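Local coordinates for macrodomain protein (Streptomyces coelicolor, PDB 5E3B), which probably removes ADP-ribose by hydrolysis from ADP-ribosylated substrates such as thymidine in DNA, as a macrodomain protein linked to the control of antibiotic production, at residues V99-G107 with R118-V129; A133-R144 with L165-D176. One frame throughout, in Å; residues are numbered along the deposited sequence.

Contact 1 (V99-G107 with R118-V129); sequences VANMIGQHG and RYEAIGTALGRV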
loop_
_atom_site.group_PDB
_atom_site.type_symbol
_atom_site.label_atom_id
_atom_site.label_comp_id
_atom_site.label_asym_id
_atom_site.label_seq_id
_atom_site.Cartn_x
_atom_site.Cartn_y
_atom_site.Cartn_z
ATOM N N VAL A 99 7.604 -2.494 -2.413
ATOM C CA VAL A 99 6.359 -2.594 -1.584
ATOM C C VAL A 99 6.287 -1.423 -0.629
ATOM O O VAL A 99 7.248 -1.152 0.134
ATOM C CB VAL A 99 6.309 -3.939 -0.855
ATOM C CG1 VAL A 99 5.104 -4.040 0.034
ATOM C CG2 VAL A 99 6.321 -5.060 -1.895
ATOM N N ALA A 100 5.109 -0.772 -0.568
ATOM C CA ALA A 100 4.877 0.334 0.317
ATOM C C ALA A 100 3.930 -0.149 1.399
ATOM O O ALA A 100 2.745 -0.418 1.159
ATOM C CB ALA A 100 4.200 1.539 -0.432
ATOM N N ASN A 101 4.476 -0.344 2.591
ATOM C CA ASN A 101 3.704 -0.706 3.738
ATOM C C ASN A 101 3.139 0.592 4.388
ATOM O O ASN A 101 3.881 1.386 4.976
ATOM C CB ASN A 101 4.547 -1.417 4.794
ATOM C CG ASN A 101 5.160 -2.754 4.378
ATOM O OD1 ASN A 101 4.683 -3.494 3.537
ATOM N ND2 ASN A 101 6.322 -3.028 4.998
ATOM N N MET A 102 1.855 0.826 4.170
ATOM C CA MET A 102 1.156 2.060 4.591
ATOM C C MET A 102 0.484 1.795 5.944
ATOM O O MET A 102 -0.344 0.898 6.015
ATOM C CB MET A 102 0.078 2.472 3.639
ATOM C CG MET A 102 0.588 2.738 2.230
ATOM S SD MET A 102 -0.671 3.443 1.098
ATOM C CE MET A 102 -1.707 2.062 0.904
ATOM N N ILE A 103 0.744 2.620 6.932
ATOM C CA ILE A 103 0.050 2.420 8.226
ATOM C C ILE A 103 -1.263 3.168 8.143
ATOM O O ILE A 103 -1.309 4.413 8.397
ATOM C CB ILE A 103 0.933 2.882 9.408
ATOM C CG1 ILE A 103 2.321 2.232 9.432
ATOM C CG2 ILE A 103 0.159 2.571 10.695
ATOM C CD1 ILE A 103 2.337 0.713 9.303
ATOM N N GLY A 104 -2.300 2.433 7.770
ATOM C CA GLY A 104 -3.559 3.069 7.458
ATOM C C GLY A 104 -4.691 2.631 8.284
ATOM O O GLY A 104 -5.756 3.280 8.223
ATOM N N GLN A 105 -4.533 1.535 9.024
ATOM C CA GLN A 105 -5.629 0.884 9.748
ATOM C C GLN A 105 -5.314 0.975 11.236
ATOM O O GLN A 105 -4.221 0.642 11.690
ATOM C CB GLN A 105 -5.767 -0.568 9.308
ATOM C CG GLN A 105 -6.692 -1.359 10.163
ATOM C CD GLN A 105 -6.628 -2.788 9.805
ATOM O OE1 GLN A 105 -5.987 -3.152 8.814
ATOM N NE2 GLN A 105 -7.178 -3.631 10.650
ATOM N N HIS A 106 -6.267 1.518 11.978
ATOM C CA HIS A 106 -6.114 1.657 13.416
ATOM C C HIS A 106 -6.691 0.440 14.147
ATOM O O HIS A 106 -7.871 0.143 14.013
ATOM C CB HIS A 106 -6.833 2.917 13.946
ATOM C CG HIS A 106 -6.735 3.050 15.433
ATOM N ND1 HIS A 106 -5.535 3.107 16.100
ATOM C CD2 HIS A 106 -7.700 3.230 16.373
ATOM C CE1 HIS A 106 -5.750 3.261 17.393
ATOM N NE2 HIS A 106 -7.059 3.322 17.585
ATOM N N GLY A 107 -5.846 -0.253 14.911
ATOM C CA GLY A 107 -6.256 -1.561 15.494
ATOM C C GLY A 107 -6.419 -2.706 14.488
ATOM O O GLY A 107 -6.036 -2.563 13.320
ATOM N N ARG A 118 -8.511 4.375 8.756
ATOM C CA ARG A 118 -8.607 5.761 9.137
ATOM C C ARG A 118 -8.394 6.686 7.940
ATOM O O ARG A 118 -7.307 6.724 7.378
ATOM C CB ARG A 118 -7.608 6.043 10.222
ATOM C CG ARG A 118 -8.014 5.358 11.518
ATOM C CD ARG A 118 -8.872 6.247 12.426
ATOM N NE ARG A 118 -7.984 6.994 13.331
ATOM C CZ ARG A 118 -7.894 6.848 14.652
ATOM N NH1 ARG A 118 -7.008 7.587 15.322
ATOM N NH2 ARG A 118 -8.677 6.001 15.325
ATOM N N TYR A 119 -9.435 7.455 7.601
ATOM C CA TYR A 119 -9.467 8.294 6.389
ATOM C C TYR A 119 -8.251 9.217 6.360
ATOM O O TYR A 119 -7.619 9.324 5.320
ATOM C CB TYR A 119 -10.759 9.129 6.399
ATOM C CG TYR A 119 -10.957 10.031 5.199
ATOM C CD1 TYR A 119 -11.578 9.549 4.059
ATOM C CD2 TYR A 119 -10.471 11.357 5.180
ATOM C CE1 TYR A 119 -11.772 10.339 2.934
ATOM C CE2 TYR A 119 -10.709 12.150 4.043
ATOM C CZ TYR A 119 -11.343 11.612 2.946
ATOM O OH TYR A 119 -11.583 12.326 1.801
ATOM N N GLU A 120 -7.922 9.893 7.469
ATOM C CA GLU A 120 -6.820 10.859 7.461
ATOM C C GLU A 120 -5.505 10.101 7.265
ATOM O O GLU A 120 -4.589 10.603 6.623
ATOM C CB GLU A 120 -6.741 11.720 8.745
ATOM C CG GLU A 120 -8.007 12.571 9.018
ATOM N N ALA A 121 -5.385 8.942 7.931
ATOM C CA ALA A 121 -4.168 8.117 7.844
ATOM C C ALA A 121 -3.934 7.612 6.444
ATOM O O ALA A 121 -2.858 7.707 5.926
ATOM C CB ALA A 121 -4.303 6.918 8.765
ATOM N N ILE A 122 -4.978 7.074 5.834
ATOM C CA ILE A 122 -4.875 6.576 4.460
ATOM C C ILE A 122 -4.553 7.711 3.471
ATOM O O ILE A 122 -3.784 7.504 2.550
ATOM C CB ILE A 122 -6.144 5.847 4.021
ATOM C CG1 ILE A 122 -6.240 4.558 4.739
ATOM C CG2 ILE A 122 -6.195 5.661 2.498
ATOM C CD1 ILE A 122 -5.420 3.460 4.080
ATOM N N GLY A 123 -5.204 8.862 3.648
ATOM C CA GLY A 123 -4.928 10.023 2.791
ATOM C C GLY A 123 -3.474 10.419 2.815
ATOM O O GLY A 123 -2.798 10.567 1.801
ATOM N N THR A 124 -2.937 10.581 4.021
ATOM C CA THR A 124 -1.568 10.966 4.257
ATOM C C THR A 124 -0.595 9.941 3.622
ATOM O O THR A 124 0.366 10.265 2.908
ATOM C CB THR A 124 -1.301 11.120 5.743
ATOM O OG1 THR A 124 -2.146 12.246 6.187
ATOM C CG2 THR A 124 0.108 11.425 6.029
ATOM N N ALA A 125 -0.903 8.688 3.876
ATOM C CA ALA A 125 -0.037 7.611 3.387
ATOM C C ALA A 125 -0.021 7.518 1.914
ATOM O O ALA A 125 1.019 7.339 1.264
ATOM C CB ALA A 125 -0.468 6.239 3.964
ATOM N N LEU A 126 -1.194 7.611 1.316
ATOM C CA LEU A 126 -1.245 7.654 -0.122
ATOM C C LEU A 126 -0.566 8.832 -0.758
ATOM O O LEU A 126 0.018 8.714 -1.853
ATOM C CB LEU A 126 -2.692 7.577 -0.657
ATOM C CG LEU A 126 -3.482 6.259 -0.445
ATOM C CD1 LEU A 126 -4.961 6.464 -0.699
ATOM C CD2 LEU A 126 -2.977 5.209 -1.432
ATOM N N GLY A 127 -0.619 9.986 -0.107
ATOM C CA GLY A 127 0.163 11.098 -0.561
ATOM C C GLY A 127 1.646 10.875 -0.525
ATOM O O GLY A 127 2.405 11.240 -1.449
ATOM N N ARG A 128 2.088 10.223 0.551
ATOM C CA ARG A 128 3.477 9.829 0.616
ATOM C C ARG A 128 3.923 8.802 -0.428
ATOM O O ARG A 128 5.051 8.867 -0.943
ATOM C CB ARG A 128 3.820 9.339 2.011
ATOM C CG ARG A 128 3.665 10.450 2.991
ATOM C CD ARG A 128 4.049 10.093 4.402
ATOM N NE ARG A 128 3.829 11.269 5.259
ATOM C CZ ARG A 128 4.071 11.303 6.579
ATOM N NH1 ARG A 128 4.617 10.248 7.187
ATOM N NH2 ARG A 128 3.773 12.415 7.296
ATOM N N VAL A 129 3.054 7.836 -0.724
ATOM C CA VAL A 129 3.263 6.928 -1.837
ATOM C C VAL A 129 3.411 7.699 -3.129
ATOM O O VAL A 129 4.257 7.400 -3.942
ATOM C CB VAL A 129 2.114 5.885 -1.894
ATOM C CG1 VAL A 129 2.130 5.094 -3.171
ATOM C CG2 VAL A 129 2.220 4.924 -0.705
#

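Contact 2 (A133-R144 with L165-D176); sequences AAELEASVHLPR and LTRRGIPVTVYD. With NA (sodium ion), chain C.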
loop_
_atom_site.group_PDB
_atom_site.type_symbol
_atom_site.label_atom_id
_atom_site.label_comp_id
_atom_site.label_asym_id
_atom_site.label_seq_id
_atom_site.Cartn_x
_atom_site.Cartn_y
_atom_site.Cartn_z
ATOM N N ALA A 133 6.464 7.549 -5.627
ATOM C CA ALA A 133 6.213 7.037 -6.958
ATOM C C ALA A 133 6.520 8.072 -7.984
ATOM O O ALA A 133 7.136 7.721 -9.019
ATOM C CB ALA A 133 4.752 6.521 -7.074
ATOM N N ALA A 134 6.299 9.332 -7.693
ATOM C CA ALA A 134 6.636 10.361 -8.708
ATOM C C ALA A 134 8.140 10.420 -8.921
ATOM O O ALA A 134 8.599 10.374 -10.048
ATOM C CB ALA A 134 6.084 11.664 -8.306
ATOM N N GLU A 135 8.908 10.416 -7.819
ATOM C CA GLU A 135 10.355 10.442 -8.040
ATOM C C GLU A 135 10.941 9.225 -8.648
ATOM O O GLU A 135 11.905 9.343 -9.400
ATOM C CB GLU A 135 11.114 10.874 -6.843
ATOM C CG GLU A 135 11.118 9.942 -5.738
ATOM C CD GLU A 135 11.861 10.495 -4.521
ATOM O OE1 GLU A 135 12.386 11.631 -4.528
ATOM O OE2 GLU A 135 11.935 9.734 -3.575
ATOM N N LEU A 136 10.357 8.045 -8.399
ATOM C CA LEU A 136 10.778 6.802 -9.020
ATOM C C LEU A 136 10.238 6.577 -10.453
ATOM O O LEU A 136 10.573 5.587 -11.064
ATOM C CB LEU A 136 10.319 5.614 -8.184
ATOM C CG LEU A 136 11.111 5.402 -6.881
ATOM C CD1 LEU A 136 10.403 4.318 -6.085
ATOM C CD2 LEU A 136 12.533 4.899 -7.093
ATOM N N GLU A 137 9.351 7.452 -10.882
ATOM C CA GLU A 137 8.578 7.294 -12.133
ATOM C C GLU A 137 7.881 5.932 -12.121
ATOM O O GLU A 137 7.860 5.176 -13.090
ATOM C CB GLU A 137 9.513 7.451 -13.349
ATOM C CG GLU A 137 9.991 8.892 -13.444
ATOM C CD GLU A 137 10.754 9.200 -14.742
ATOM O OE1 GLU A 137 10.888 8.311 -15.619
ATOM O OE2 GLU A 137 11.221 10.352 -14.855
ATOM N N ALA A 138 7.243 5.611 -11.005
ATOM C CA ALA A 138 6.646 4.319 -10.841
ATOM C C ALA A 138 5.151 4.330 -11.144
ATOM O O ALA A 138 4.469 5.296 -10.873
ATOM C CB ALA A 138 6.885 3.821 -9.437
ATOM N N SER A 139 4.669 3.159 -11.566
ATOM C CA SER A 139 3.217 2.919 -11.470
ATOM C C SER A 139 2.878 2.280 -10.136
ATOM O O SER A 139 3.758 1.619 -9.514
ATOM C CB SER A 139 2.793 1.995 -12.603
ATOM O OG SER A 139 3.474 0.766 -12.615
ATOM N N VAL A 140 1.625 2.453 -9.688
ATOM C CA VAL A 140 1.200 1.995 -8.363
ATOM C C VAL A 140 0.137 0.898 -8.517
ATOM O O VAL A 140 -0.693 0.988 -9.435
ATOM C CB VAL A 140 0.737 3.164 -7.500
ATOM C CG1 VAL A 140 0.150 2.674 -6.228
ATOM C CG2 VAL A 140 1.938 4.094 -7.245
ATOM N N HIS A 141 0.232 -0.137 -7.693
ATOM C CA HIS A 141 -0.534 -1.402 -7.792
ATOM C C HIS A 141 -1.059 -1.700 -6.427
ATOM O O HIS A 141 -0.297 -1.837 -5.435
ATOM C CB HIS A 141 0.421 -2.480 -8.322
ATOM C CG HIS A 141 0.954 -2.130 -9.665
ATOM N ND1 HIS A 141 0.295 -2.446 -10.837
ATOM C CD2 HIS A 141 2.013 -1.377 -10.034
ATOM C CE1 HIS A 141 0.962 -1.985 -11.859
ATOM N NE2 HIS A 141 1.986 -1.280 -11.407
ATOM N N LEU A 142 -2.423 -1.717 -6.300
ATOM C CA LEU A 142 -3.043 -1.845 -5.032
ATOM C C LEU A 142 -4.108 -2.945 -5.031
ATOM O O LEU A 142 -4.846 -3.078 -5.983
ATOM C CB LEU A 142 -3.733 -0.561 -4.540
ATOM C CG LEU A 142 -2.986 0.792 -4.427
ATOM C CD1 LEU A 142 -3.314 1.542 -5.642
ATOM C CD2 LEU A 142 -3.315 1.526 -3.133
ATOM N N PRO A 143 -4.158 -3.712 -3.970
ATOM C CA PRO A 143 -5.292 -4.602 -3.880
ATOM C C PRO A 143 -6.506 -3.812 -3.428
ATOM O O PRO A 143 -6.450 -2.870 -2.699
ATOM C CB PRO A 143 -4.888 -5.519 -2.762
ATOM C CG PRO A 143 -4.013 -4.689 -1.873
ATOM C CD PRO A 143 -3.270 -3.845 -2.793
ATOM N N ARG A 144 -7.620 -4.329 -3.935
ATOM C CA ARG A 144 -8.879 -3.783 -3.677
ATOM C C ARG A 144 -9.163 -4.291 -2.345
ATOM O O ARG A 144 -8.868 -5.501 -2.004
ATOM C CB ARG A 144 -9.877 -4.338 -4.759
ATOM C CG ARG A 144 -11.266 -3.959 -4.511
ATOM C CD ARG A 144 -12.141 -4.795 -5.430
ATOM N NE ARG A 144 -12.135 -4.235 -6.760
ATOM C CZ ARG A 144 -12.841 -3.180 -7.147
ATOM N NH1 ARG A 144 -12.702 -2.770 -8.391
ATOM N NH2 ARG A 144 -13.665 -2.512 -6.330
ATOM N N LEU A 165 -3.171 10.076 -6.020
ATOM C CA LEU A 165 -2.386 9.407 -7.033
ATOM C C LEU A 165 -2.779 9.810 -8.410
ATOM O O LEU A 165 -1.951 10.382 -9.097
ATOM C CB LEU A 165 -2.443 7.901 -6.877
ATOM C CG LEU A 165 -1.829 7.383 -5.562
ATOM C CD1 LEU A 165 -2.213 5.962 -5.210
ATOM C CD2 LEU A 165 -0.307 7.481 -5.697
ATOM N N THR A 166 -3.972 9.467 -8.896
ATOM C CA THR A 166 -4.391 9.846 -10.241
ATOM C C THR A 166 -4.210 11.327 -10.551
ATOM O O THR A 166 -3.654 11.664 -11.640
ATOM C CB THR A 166 -5.888 9.406 -10.456
ATOM O OG1 THR A 166 -5.907 8.007 -10.188
ATOM C CG2 THR A 166 -6.220 9.654 -11.913
ATOM N N ARG A 167 -4.531 12.165 -9.584
ATOM C CA ARG A 167 -4.449 13.619 -9.712
ATOM C C ARG A 167 -3.022 14.050 -10.060
ATOM O O ARG A 167 -2.804 15.048 -10.726
ATOM C CB ARG A 167 -4.871 14.287 -8.422
ATOM C CG ARG A 167 -5.045 15.807 -8.472
ATOM C CD ARG A 167 -5.334 16.405 -7.110
ATOM N NE ARG A 167 -4.271 16.070 -6.169
ATOM C CZ ARG A 167 -3.120 16.711 -6.035
ATOM N NH1 ARG A 167 -2.232 16.224 -5.201
ATOM N NH2 ARG A 167 -2.818 17.790 -6.767
ATOM N N ARG A 168 -2.072 13.292 -9.607
ATOM C CA ARG A 168 -0.672 13.582 -9.938
ATOM C C ARG A 168 -0.121 12.915 -11.132
ATOM O O ARG A 168 1.088 13.047 -11.380
ATOM C CB ARG A 168 0.116 13.277 -8.708
ATOM C CG ARG A 168 -0.156 14.458 -7.823
ATOM C CD ARG A 168 0.596 14.399 -6.624
ATOM N NE ARG A 168 2.069 14.518 -6.765
ATOM C CZ ARG A 168 2.790 14.317 -5.667
ATOM N NH1 ARG A 168 2.173 14.102 -4.516
ATOM N NH2 ARG A 168 4.076 14.380 -5.696
ATOM N N GLY A 169 -0.955 12.300 -11.948
ATOM C CA GLY A 169 -0.536 11.638 -13.126
ATOM C C GLY A 169 0.147 10.291 -12.901
ATOM O O GLY A 169 0.710 9.761 -13.848
ATOM N N ILE A 170 -0.027 9.713 -11.732
ATOM C CA ILE A 170 0.582 8.421 -11.423
ATOM C C ILE A 170 -0.377 7.310 -11.901
ATOM O O ILE A 170 -1.525 7.242 -11.451
ATOM C CB ILE A 170 0.896 8.290 -9.961
ATOM C CG1 ILE A 170 1.944 9.373 -9.547
ATOM C CG2 ILE A 170 1.369 6.883 -9.616
ATOM C CD1 ILE A 170 1.927 9.509 -8.090
ATOM N N PRO A 171 0.118 6.389 -12.750
ATOM C CA PRO A 171 -0.757 5.278 -13.142
ATOM C C PRO A 171 -1.116 4.385 -11.925
ATOM O O PRO A 171 -0.251 4.047 -11.127
ATOM C CB PRO A 171 0.083 4.468 -14.107
ATOM C CG PRO A 171 1.262 5.373 -14.509
ATOM C CD PRO A 171 1.463 6.301 -13.371
ATOM N N VAL A 172 -2.381 3.969 -11.827
ATOM C CA VAL A 172 -2.805 3.119 -10.786
ATOM C C VAL A 172 -3.585 1.931 -11.332
ATOM O O VAL A 172 -4.453 2.077 -12.225
ATOM C CB VAL A 172 -3.717 3.885 -9.818
ATOM C CG1 VAL A 172 -4.340 2.923 -8.825
ATOM C CG2 VAL A 172 -2.954 4.955 -9.068
ATOM N N THR A 173 -3.285 0.777 -10.820
ATOM C CA THR A 173 -4.096 -0.405 -11.076
ATOM C C THR A 173 -4.552 -1.018 -9.770
ATOM O O THR A 173 -3.806 -1.206 -8.808
ATOM C CB THR A 173 -3.277 -1.429 -11.862
ATOM O OG1 THR A 173 -2.668 -0.885 -13.047
ATOM C CG2 THR A 173 -4.050 -2.724 -12.163
ATOM N N VAL A 174 -5.876 -1.330 -9.687
ATOM C CA VAL A 174 -6.531 -1.886 -8.526
ATOM C C VAL A 174 -6.921 -3.333 -8.831
ATOM O O VAL A 174 -7.558 -3.607 -9.846
ATOM C CB VAL A 174 -7.800 -1.076 -8.159
ATOM C CG1 VAL A 174 -8.700 -1.711 -7.126
ATOM C CG2 VAL A 174 -7.422 0.346 -7.785
ATOM N N TYR A 175 -6.458 -4.226 -7.959
ATOM C CA TYR A 175 -6.595 -5.691 -8.213
ATOM C C TYR A 175 -7.612 -6.338 -7.287
ATOM O O TYR A 175 -7.677 -6.150 -6.088
ATOM C CB TYR A 175 -5.215 -6.344 -7.938
ATOM C CG TYR A 175 -4.141 -5.949 -8.838
ATOM C CD1 TYR A 175 -3.481 -4.703 -8.678
ATOM C CD2 TYR A 175 -3.682 -6.767 -9.890
ATOM C CE1 TYR A 175 -2.486 -4.318 -9.533
ATOM C CE2 TYR A 175 -2.648 -6.367 -10.749
ATOM C CZ TYR A 175 -2.010 -5.134 -10.540
ATOM O OH TYR A 175 -0.998 -4.783 -11.414
ATOM N N ASP A 176 -8.458 -7.146 -7.930
ATOM C CA ASP A 176 -9.327 -8.068 -7.178
ATOM C C ASP A 176 -8.762 -9.506 -7.196
ATOM O O ASP A 176 -8.379 -9.990 -8.181
ATOM C CB ASP A 176 -10.753 -8.092 -7.758
ATOM C CG ASP A 176 -11.868 -8.518 -6.733
ATOM O OD1 ASP A 176 -11.640 -8.646 -5.473
ATOM O OD2 ASP A 176 -13.038 -8.684 -7.223
HETATM NA NA NA C . -13.316 -8.753 -9.800
HETATM O O HOH W 1 -0.638 0.960 -12.568
HETATM O O HOH W 2 -11.284 -6.951 -10.936
#

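Contact 1 (V99-G107 with R118-V129)
Met-102, on strand 97-105, lays its side chain against three residues of helix 119-136. Its CB sits over the methyl of Ala-125, with Met-102 CB to Ala-125 CB 3.8 Å. CG lies anti to the carbonyl carbon (chi1 -59°), and with chi2 extended this carries Met-102 SD to 3.7 Å from Val-129 CG2, while a bend at chi3 takes CE toward the CD2 branch of Leu-126. The methionine and valine side chains cross at about a right angle. The same valine branch also receives the methyl of Ala-100, giving Val-129 CG2 two partners two residues apart on the strand. Ile-103 turns its side chain away, to Tyr-71 and Trp-74 of helix 66-76. Strand 97-105 therefore has helices against both faces, in the three-layered alpha/beta/alpha build of the macrodomain. The axes of 99-105 and 119-129 run nearly antiparallel (164°), 7.0 Å apart at the closest.

Toward the strand's C-terminal end the backbones close in, to 4.8 Å between Gly-104 CA and Ile-122 CA. Ile-122 brings its CD1 against the bare backbone of the glycine, 3.9 Å from Gly-104 CA. Gly-104 O accepts a nearly straight hydrogen bond from Arg-118 N, at 3.0 Å, which ties the strand end to the N-cap residue of the helix. At the exposed edge His-106 and Arg-118 lie side by side and point the same way. Arg-118, bent at chi2 and chi3, brings NH2 to 3.1 Å from His-106 CD2, the imidazole and guanidinium planes being 48° apart. The imidazole is held by Asp-48, whose OD2 is hydrogen-bonded to His-106 ND1, while the other carboxylate oxygen takes Gly-107 N.

Contact 2 (A133-R144 with L165-D176)
Val-140 N donates to Pro-171 O at 2.9 Å and opens a ladder of five backbone hydrogen bonds between the parallel strands 139-143 and 172-176. Val-140 O takes Thr-173 N, Leu-142 N reaches Thr-173 O, and Leu-142 O takes Tyr-175 N. The last rung, Arg-144 N to Tyr-175 O (2.8 Å), has its donor tilted 21° from the carbonyl plane. Val-140 O also accepts a bond from a water, 3.1 Å away, that is hydrogen-bonded to Thr-173 OG1 as well. The CA-H groups of Val-172 and Val-174 add contacts to Val-140 O and Leu-142 O.

On one face of the sheet both ring nitrogens of His-141 are engaged: NE2 donates to Ser-139 OG at 2.8 Å, and ND1 lies 2.7 Å from Tyr-175 OH in a hydrogen bond. With CG anti to the carbonyl carbon (chi1 -65°), the tyrosine ring reaches back along the strands; the two rings meet rim to rim, planes 47° apart. On the other face, Val-140 CG2 packs on Ile-170 CG2 and Leu-142 CD1 on Val-172 CG1, 3.6 Å apart. Farther back, Arg-168 approaches Ala-134 but pairs with Asp-131 in a salt bridge.

At the strand ends, in one of two deposited conformers of Asp-176, OD2 lies 2.6 Å from a sodium ion and the alkyl CD of Arg-144 passes the carboxylate, so the sodium contact is less certain. With a bond at each ring nitrogen, to Ser-139 OG and to Tyr-175 OH, the imidazole's rotation is fixed from both ends.

Contact 1 closes before contact 2 opens along the chain, and their centres lie 14 Å apart. Helix 119-136 serves both: its earlier turns pack on strand 97-105, and its last turn leads into strand 139-143. Both reach the same mixed sheet, in which strand 40-47 separates strands 97-105 and 139-143, with 172-176 beyond. They meet in the apolar layer under the helix, where Leu-126 CD2 lies 3.9 Å from Leu-165 CD1 and Val-129 CG1 approaches Val-140 CG2. Helix 119-136 thus bridges the central strands, and helix 154-166 packs beside it, giving the macrodomain one continuous core on this side of the sheet.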